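Local coordinates for protein, related to general stress protein 26(GS26) of B.subtilis (Clostridium acetobutylicum, PDB 2HQ7) that is of unconfirmed function but belongs to the pyridoxamine 5'-phosphate oxidase family, and so probably binds FMN and acts as an oxidoreductase, at residues B[21-26]-B[65-71]; B[34-38]-B[50-54]; B[123-127]-B[137-141]. One frame throughout, in Å; residues are numbered along the deposited sequence.

All three contacts pair antiparallel strands of one antiparallel sheet. Contact 1 is the most buried, its centre about 7 Å from that of the chain. It joins strands distant in sequence, whereas contacts 2 and 3 each close a hairpin. Contacts 1 and 2 adjoin: strands 20-26 and 32-43 are neighbours, Val-23 N lies 2.7 Å from Lys-35 O, and both contacts reach the second subunit. Contact 3, across the chain's centre from contact 2, is partly exposed. Backbone pairing and aliphatic packing dominate contact 1; contact 2 adds a lysine linked to Asn-53 through a water and a weak hydrogen bond, and contact 3 a bulge and a glycine backbone over one phenylalanine face.

Contact 1: residues B[21-26]-B[65-71]; sequences VMVGTN and NNKICLY
Met-22 with Tyr-71 and Gly-24 with Cys-69 each exchange two backbone hydrogen bonds, four in all between 21-26 and 65-71. The shortest is Gly-24 N to Cys-69 O at 2.7 Å. The longest, Met-22 N to Tyr-71 O, measures 3.2 Å. Between these pairs sits the non-hydrogen-bonded pair Val-23/Leu-70, where Leu-70 CA makes a CA-H...O contact with Met-22 O and Val-23 CA one with Cys-69 O.

Apolar packing gathers on the face of Val-23 and Leu-70. CG2 of Val-23 lies alongside Leu-70 CD2 at 3.8 Å, both side chains pointing the same way. The other valine branch, CG1, is anti to the backbone N (chi1 177°) and meets Ile-68 CD1 at 3.9 Å, so Val-23 spans two residues of the partner strand. Farther along, Thr-25 CG2 lies beside Ile-68 CG2, while Thr-25 OG1 turns to Arg-61. Leu-50 and Phe-122 extend this apolar layer. On the other face, Cys-69 SG stands 4.2 Å from Gly-24 CA, and Ile-34 of the second subunit packs on the cysteine.

Polar groups close the end. One water accepts from Asn-26 N and donates to Asn-65 O and to Lys-67 O (2.6 Å), bridging the strands where direct pairing has stopped. Asn-65 OD1 takes Lys-67 N at 3.2 Å in an Asx turn that leads from helix 56-64 into the strand. The whole is a regular antiparallel pairing in the wall of what is probably, as in its family, a split beta-barrel of the FMN-binding type.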
loop_
_atom_site.group_PDB
_atom_site.type_symbol
_atom_site.label_atom_id
_atom_site.label_comp_id
_atom_site.label_asym_id
_atom_site.label_seq_id
_atom_site.Cartn_x
_atom_site.Cartn_y
_atom_site.Cartn_z
ATOM N N VAL B 21 -8.270 3.177 3.255
ATOM C CA VAL B 21 -7.413 3.398 2.116
ATOM C C VAL B 21 -5.983 3.210 2.563
ATOM O O VAL B 21 -5.601 3.626 3.666
ATOM C CB VAL B 21 -7.601 4.821 1.489
ATOM C CG1 VAL B 21 -7.193 5.850 2.409
ATOM C CG2 VAL B 21 -6.782 4.957 0.244
HETATM N N MSE B 22 -5.186 2.632 1.676
HETATM C CA MSE B 22 -3.772 2.398 1.939
HETATM C C MSE B 22 -3.031 3.629 1.478
HETATM O O MSE B 22 -3.202 4.056 0.324
HETATM C CB MSE B 22 -3.260 1.273 1.099
HETATM C CG MSE B 22 -4.100 0.049 0.973
HETATM SE SE MSE B 22 -3.365 -1.096 2.228
HETATM C CE MSE B 22 -4.545 -0.485 3.660
ATOM N N VAL B 23 -2.190 4.191 2.318
ATOM C CA VAL B 23 -1.550 5.453 1.978
ATOM C C VAL B 23 -0.047 5.255 1.968
ATOM O O VAL B 23 0.552 4.929 3.010
ATOM C CB VAL B 23 -1.864 6.527 2.999
ATOM C CG1 VAL B 23 -1.114 7.795 2.649
ATOM C CG2 VAL B 23 -3.337 6.746 3.101
ATOM N N GLY B 24 0.566 5.484 0.811
ATOM C CA GLY B 24 1.999 5.407 0.684
ATOM C C GLY B 24 2.674 6.760 0.885
ATOM O O GLY B 24 2.257 7.739 0.317
ATOM N N THR B 25 3.714 6.787 1.705
ATOM C CA THR B 25 4.454 7.981 1.998
ATOM C C THR B 25 5.952 7.698 1.892
ATOM O O THR B 25 6.377 6.557 1.852
ATOM C CB THR B 25 4.167 8.501 3.430
ATOM O OG1 THR B 25 4.387 7.449 4.377
ATOM C CG2 THR B 25 2.788 9.027 3.568
ATOM N N ASN B 26 6.726 8.765 1.856
ATOM C CA ASN B 26 8.179 8.679 1.829
ATOM C C ASN B 26 8.704 8.636 3.246
ATOM O O ASN B 26 8.669 9.640 3.928
ATOM C CB ASN B 26 8.759 9.860 1.106
ATOM C CG ASN B 26 8.448 9.842 -0.371
ATOM O OD1 ASN B 26 7.967 10.819 -0.926
ATOM N ND2 ASN B 26 8.712 8.734 -1.005
ATOM N N ASN B 65 7.803 16.297 3.324
ATOM C CA ASN B 65 7.587 15.642 2.045
ATOM C C ASN B 65 6.140 15.163 1.989
ATOM O O ASN B 65 5.791 14.244 2.697
ATOM C CB ASN B 65 8.565 14.480 1.914
ATOM C CG ASN B 65 8.561 13.853 0.549
ATOM O OD1 ASN B 65 7.568 13.875 -0.171
ATOM N ND2 ASN B 65 9.691 13.282 0.182
ATOM N N ASN B 66 5.312 15.820 1.179
ATOM C CA ASN B 66 3.876 15.529 1.086
ATOM C C ASN B 66 3.474 14.805 -0.187
ATOM O O ASN B 66 2.314 14.774 -0.533
ATOM C CB ASN B 66 3.062 16.825 1.224
ATOM C CG ASN B 66 3.247 17.773 0.049
ATOM O OD1 ASN B 66 4.074 17.545 -0.833
ATOM N ND2 ASN B 66 2.427 18.800 -0.002
ATOM N N LYS B 67 4.435 14.179 -0.854
ATOM C CA LYS B 67 4.174 13.380 -2.030
ATOM C C LYS B 67 3.756 12.001 -1.564
ATOM O O LYS B 67 4.461 11.307 -0.809
ATOM C CB LYS B 67 5.411 13.308 -2.910
ATOM C CG LYS B 67 5.833 14.674 -3.518
ATOM C CD LYS B 67 7.013 14.472 -4.472
ATOM C CE LYS B 67 7.506 15.822 -4.995
ATOM N NZ LYS B 67 8.295 15.686 -6.237
ATOM N N ILE B 68 2.554 11.630 -1.950
ATOM C CA ILE B 68 2.016 10.411 -1.452
ATOM C C ILE B 68 1.313 9.674 -2.567
ATOM O O ILE B 68 1.109 10.187 -3.689
ATOM C CB ILE B 68 1.044 10.619 -0.245
ATOM C CG1 ILE B 68 -0.263 11.267 -0.673
ATOM C CG2 ILE B 68 1.687 11.383 0.907
ATOM C CD1 ILE B 68 -1.419 10.838 0.222
ATOM N N CYS B 69 0.889 8.475 -2.246
ATOM C CA CYS B 69 -0.054 7.814 -3.104
ATOM C C CYS B 69 -1.083 7.086 -2.275
ATOM O O CYS B 69 -0.856 6.746 -1.108
ATOM C CB CYS B 69 0.646 6.889 -4.068
ATOM S SG CYS B 69 1.061 5.331 -3.382
ATOM N N LEU B 70 -2.244 6.921 -2.859
ATOM C CA LEU B 70 -3.336 6.106 -2.258
ATOM C C LEU B 70 -3.521 4.842 -3.048
ATOM O O LEU B 70 -3.381 4.848 -4.282
ATOM C CB LEU B 70 -4.667 6.866 -2.285
ATOM C CG LEU B 70 -4.792 8.241 -1.607
ATOM C CD1 LEU B 70 -6.285 8.661 -1.507
ATOM C CD2 LEU B 70 -4.229 8.182 -0.259
ATOM N N TYR B 71 -3.888 3.759 -2.377
ATOM C CA TYR B 71 -4.199 2.506 -3.088
ATOM C C TYR B 71 -5.483 1.873 -2.564
ATOM O O TYR B 71 -5.691 1.804 -1.356
ATOM C CB TYR B 71 -3.033 1.519 -2.957
ATOM C CG TYR B 71 -3.125 0.327 -3.870
ATOM C CD1 TYR B 71 -2.685 0.407 -5.184
ATOM C CD2 TYR B 71 -3.661 -0.858 -3.435
ATOM C CE1 TYR B 71 -2.780 -0.678 -6.041
ATOM C CE2 TYR B 71 -3.760 -1.951 -4.298
ATOM C CZ TYR B 71 -3.313 -1.838 -5.592
ATOM O OH TYR B 71 -3.419 -2.917 -6.433
HETATM O O HOH W 1 5.405 11.390 1.658
#

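Contact 2: residues B[34-38]-B[50-54]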
loop_
_atom_site.group_PDB
_atom_site.type_symbol
_atom_site.label_atom_id
_atom_site.label_comp_id
_atom_site.label_asym_id
_atom_site.label_seq_id
_atom_site.Cartn_x
_atom_site.Cartn_y
_atom_site.Cartn_z
ATOM N N ILE B 34 3.851 2.338 4.032
ATOM C CA ILE B 34 2.434 2.247 3.770
ATOM C C ILE B 34 1.721 2.142 5.100
ATOM O O ILE B 34 2.123 1.338 5.955
ATOM C CB ILE B 34 2.077 0.991 2.933
ATOM C CG1 ILE B 34 2.757 1.039 1.566
ATOM C CG2 ILE B 34 0.567 0.877 2.765
ATOM C CD1 ILE B 34 2.616 -0.284 0.708
ATOM N N LYS B 35 0.662 2.943 5.249
ATOM C CA LYS B 35 -0.268 2.876 6.377
ATOM C C LYS B 35 -1.710 2.881 5.907
ATOM O O LYS B 35 -2.029 3.536 4.916
ATOM C CB LYS B 35 -0.070 4.099 7.268
ATOM C CG LYS B 35 -0.647 3.942 8.632
ATOM C CD LYS B 35 -0.215 5.102 9.499
ATOM C CE LYS B 35 -0.796 5.025 10.893
ATOM N NZ LYS B 35 -0.163 6.073 11.757
ATOM N N ALA B 36 -2.574 2.160 6.628
ATOM C CA ALA B 36 -4.028 2.242 6.441
ATOM C C ALA B 36 -4.589 3.534 7.068
ATOM O O ALA B 36 -4.166 3.962 8.141
ATOM C CB ALA B 36 -4.732 1.006 7.013
HETATM N N MSE B 37 -5.460 4.210 6.330
HETATM C CA MSE B 37 -6.132 5.402 6.829
HETATM C C MSE B 37 -7.594 5.312 6.522
HETATM O O MSE B 37 -8.017 4.449 5.770
HETATM C CB MSE B 37 -5.539 6.654 6.206
HETATM C CG MSE B 37 -4.198 6.989 6.768
HETATM SE SE MSE B 37 -3.571 8.738 6.204
HETATM C CE MSE B 37 -5.085 9.875 6.653
HETATM N N MSE B 38 -8.380 6.173 7.146
HETATM C CA MSE B 38 -9.826 6.130 6.961
HETATM C C MSE B 38 -10.230 7.253 6.013
HETATM O O MSE B 38 -9.730 8.383 6.112
HETATM C CB MSE B 38 -10.551 6.215 8.316
HETATM C CG MSE B 38 -11.931 6.872 8.282
HETATM SE SE MSE B 38 -12.964 6.530 9.930
HETATM C CE MSE B 38 -13.363 4.634 9.517
ATOM N N LEU B 50 -9.051 12.338 4.523
ATOM C CA LEU B 50 -8.739 11.114 5.240
ATOM C C LEU B 50 -8.482 11.407 6.684
ATOM O O LEU B 50 -8.080 12.526 7.043
ATOM C CB LEU B 50 -7.492 10.466 4.648
ATOM C CG LEU B 50 -7.433 10.165 3.161
ATOM C CD1 LEU B 50 -6.016 9.850 2.785
ATOM C CD2 LEU B 50 -8.410 8.977 2.789
ATOM N N SER B 51 -8.700 10.395 7.504
ATOM C CA SER B 51 -8.387 10.448 8.923
ATOM C C SER B 51 -7.301 9.468 9.335
ATOM O O SER B 51 -7.268 8.355 8.869
ATOM C CB SER B 51 -9.611 10.099 9.756
ATOM O OG SER B 51 -9.376 10.460 11.090
ATOM N N THR B 52 -6.443 9.910 10.242
ATOM C CA THR B 52 -5.476 9.044 10.881
ATOM C C THR B 52 -5.151 9.582 12.266
ATOM O O THR B 52 -5.513 10.723 12.624
ATOM C CB THR B 52 -4.206 8.888 10.015
ATOM O OG1 THR B 52 -3.471 7.726 10.428
ATOM C CG2 THR B 52 -3.324 10.159 10.067
ATOM N N ASN B 53 -4.482 8.749 13.053
ATOM C CA ASN B 53 -4.049 9.150 14.385
ATOM C C ASN B 53 -2.877 10.132 14.331
ATOM O O ASN B 53 -1.926 9.943 13.574
ATOM C CB ASN B 53 -3.698 7.927 15.225
ATOM C CG ASN B 53 -2.625 7.057 14.568
ATOM O OD1 ASN B 53 -2.932 6.107 13.817
ATOM N ND2 ASN B 53 -1.363 7.406 14.812
ATOM N N THR B 54 -2.968 11.196 15.129
ATOM C CA THR B 54 -1.859 12.126 15.288
ATOM C C THR B 54 -0.654 11.338 15.764
ATOM O O THR B 54 -0.698 10.712 16.815
ATOM C CB THR B 54 -2.157 13.202 16.319
ATOM O OG1 THR B 54 -3.480 13.701 16.109
ATOM C CG2 THR B 54 -1.131 14.347 16.225
HETATM O O HOH W 2 -0.490 8.685 11.394
#
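Leu-50 and Met-38 meet where strands 32-43 and 47-53 pair as a beta hairpin of what is probably a split-barrel sheet. The leucine's CA makes a CA-H...O contact with Met-38 O at 3.0 Å, and Leu-50 CD2 reaches the same Met-38 O at 3.6 Å.

Ser-51 forms the hydrogen-bonded pair with Met-38. Ser-51 N gives a 2.7 Å bond to Met-38 O, and Met-38 N returns one of 3.0 Å to Ser-51 O. Ser-51 OG is hydrogen-bonded to Tyr-108 OH.

At Thr-52 the strands have begun to diverge, their short axes 123° apart, and side chains bridge the widening gap. Selenomethionine Met-37 slants past the threonine with its SE 3.9 Å from Thr-52 CB. Leu-120 of strand 117-131 packs against both residues.

Asn-53 ends the contact with a polar cluster. Lys-35, extended beyond CG, carries its ammonium across to the asparagine amide, where NZ makes a weak 3.5 Å hydrogen bond to Asn-53 OD1. A water holds the same ammonium more closely: it accepts from Lys-35 NZ at 2.7 Å and donates to Asn-53 O at 2.9 Å.

Contact 3: residues B[123-127]-B[137-141]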
loop_
_atom_site.group_PDB
_atom_site.type_symbol
_atom_site.label_atom_id
_atom_site.label_comp_id
_atom_site.label_asym_id
_atom_site.label_seq_id
_atom_site.Cartn_x
_atom_site.Cartn_y
_atom_site.Cartn_z
ATOM N N THR B 123 -5.032 15.448 -2.868
ATOM C CA THR B 123 -5.429 15.911 -4.206
ATOM C C THR B 123 -4.675 15.080 -5.218
ATOM O O THR B 123 -3.454 15.120 -5.218
ATOM C CB THR B 123 -5.046 17.411 -4.392
ATOM O OG1 THR B 123 -5.749 18.184 -3.420
ATOM C CG2 THR B 123 -5.362 17.933 -5.809
ATOM N N ALA B 124 -5.398 14.281 -6.030
ATOM C CA ALA B 124 -4.799 13.367 -7.009
ATOM C C ALA B 124 -4.358 14.064 -8.287
ATOM O O ALA B 124 -5.083 14.878 -8.828
ATOM C CB ALA B 124 -5.795 12.197 -7.360
ATOM N N GLU B 125 -3.162 13.735 -8.767
ATOM C CA GLU B 125 -2.657 14.241 -10.052
ATOM C C GLU B 125 -2.891 13.206 -11.158
ATOM O O GLU B 125 -3.303 13.553 -12.264
ATOM C CB GLU B 125 -1.172 14.547 -9.959
ATOM C CG GLU B 125 -0.806 15.744 -9.024
ATOM C CD GLU B 125 0.638 15.670 -8.512
ATOM O OE1 GLU B 125 1.498 15.085 -9.225
ATOM O OE2 GLU B 125 0.902 16.171 -7.391
ATOM N N TRP B 126 -2.610 11.936 -10.864
ATOM C CA TRP B 126 -2.884 10.868 -11.834
ATOM C C TRP B 126 -3.140 9.535 -11.168
ATOM O O TRP B 126 -3.032 9.398 -9.955
ATOM C CB TRP B 126 -1.739 10.746 -12.859
ATOM C CG TRP B 126 -0.405 10.457 -12.286
ATOM C CD1 TRP B 126 0.470 11.362 -11.778
ATOM C CD2 TRP B 126 0.236 9.173 -12.189
ATOM N NE1 TRP B 126 1.613 10.719 -11.347
ATOM C CE2 TRP B 126 1.498 9.380 -11.599
ATOM C CE3 TRP B 126 -0.137 7.874 -12.539
ATOM C CZ2 TRP B 126 2.392 8.330 -11.345
ATOM C CZ3 TRP B 126 0.746 6.843 -12.292
ATOM C CH2 TRP B 126 1.996 7.075 -11.697
ATOM N N GLY B 127 -3.475 8.552 -11.972
ATOM C CA GLY B 127 -3.651 7.232 -11.442
ATOM C C GLY B 127 -3.397 6.135 -12.416
ATOM O O GLY B 127 -3.066 6.350 -13.586
ATOM N N THR B 137 -2.984 3.887 -17.218
ATOM C CA THR B 137 -2.570 5.074 -16.528
ATOM C C THR B 137 -3.317 6.235 -17.122
ATOM O O THR B 137 -3.405 6.342 -18.343
ATOM C CB THR B 137 -1.054 5.372 -16.726
ATOM O OG1 THR B 137 -0.277 4.258 -16.307
ATOM C CG2 THR B 137 -0.636 6.546 -15.894
ATOM N N PHE B 138 -3.794 7.139 -16.272
ATOM C CA PHE B 138 -4.512 8.336 -16.736
ATOM C C PHE B 138 -4.178 9.519 -15.880
ATOM O O PHE B 138 -3.882 9.351 -14.701
ATOM C CB PHE B 138 -6.012 8.078 -16.650
ATOM C CG PHE B 138 -6.461 7.581 -15.301
ATOM C CD1 PHE B 138 -6.429 6.219 -14.994
ATOM C CD2 PHE B 138 -6.933 8.467 -14.348
ATOM C CE1 PHE B 138 -6.842 5.766 -13.746
ATOM C CE2 PHE B 138 -7.346 8.027 -13.106
ATOM C CZ PHE B 138 -7.309 6.672 -12.797
ATOM N N LYS B 139 -4.247 10.719 -16.455
ATOM C CA LYS B 139 -4.206 11.955 -15.678
ATOM C C LYS B 139 -5.615 12.304 -15.238
ATOM O O LYS B 139 -6.576 12.090 -15.980
ATOM C CB LYS B 139 -3.638 13.121 -16.487
ATOM C CG LYS B 139 -2.210 12.958 -16.969
ATOM C CD LYS B 139 -1.735 14.287 -17.601
ATOM C CE LYS B 139 -0.425 14.116 -18.409
ATOM N NZ LYS B 139 0.132 15.413 -18.933
ATOM N N ILE B 140 -5.751 12.843 -14.029
ATOM C CA ILE B 140 -7.068 13.137 -13.474
ATOM C C ILE B 140 -7.820 14.090 -14.386
ATOM O O ILE B 140 -8.977 13.855 -14.700
ATOM C CB ILE B 140 -6.979 13.734 -12.042
ATOM C CG1 ILE B 140 -6.583 12.654 -11.067
ATOM C CG2 ILE B 140 -8.330 14.261 -11.560
ATOM C CD1 ILE B 140 -7.554 11.540 -11.037
ATOM N N ASP B 141 -7.138 15.138 -14.833
ATOM C CA ASP B 141 -7.740 16.136 -15.717
ATOM C C ASP B 141 -8.261 15.565 -17.053
ATOM O O ASP B 141 -9.102 16.207 -17.690
ATOM C CB ASP B 141 -6.769 17.315 -15.950
ATOM C CG ASP B 141 -5.793 17.072 -17.091
ATOM O OD1 ASP B 141 -6.166 17.323 -18.258
ATOM O OD2 ASP B 141 -4.636 16.680 -16.823
HETATM O O HOH W 3 -4.156 15.623 -13.880
#
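Ala-124 presents its CB to Ile-140, whose CG1 lies 3.8 Å away. The isoleucine's CG1 also reaches Ala-124 O, and Leu-45 packs on the same side chain.

Glu-125 takes part through its backbone oxygen, which has two donors. Ile-140 N approaches almost straight (176° at the hydrogen, 3.1 Å to Glu-125 O) but from above the carbonyl plane. A water donates to the same oxygen and also to Asp-141 OD2, tying the end of the second segment to the strand. The glutamate's CB leaves on the side away from 137-141, and OE2 makes a weak hydrogen bond to Tyr-31 OH of the second subunit.

Trp-126 forms a non-hydrogen-bonded pair with Lys-139. With CG between the backbone N and the carbonyl carbon (chi1 59°), the indole meets Thr-137 at a slant, Trp-126 CE3 3.6 Å from Thr-137 CG2.

Gly-127 pairs with Phe-138 through two 2.9 Å bonds, Gly-127 N to Phe-138 O and Phe-138 N to Gly-127 O. The phenyl ring folds back (chi1 52°) so that the glycine backbone lies over one of its faces: Gly-127 CA stands 4.2 Å from the Phe-138 ring centroid in a CH-pi contact, and Gly-127 O sits over the ring toward its rim. The segments belong to a C-terminal beta hairpin, and Glu-125 and Trp-126, both facing Val-84 on the neighbouring strand 79-90, form a classic beta bulge.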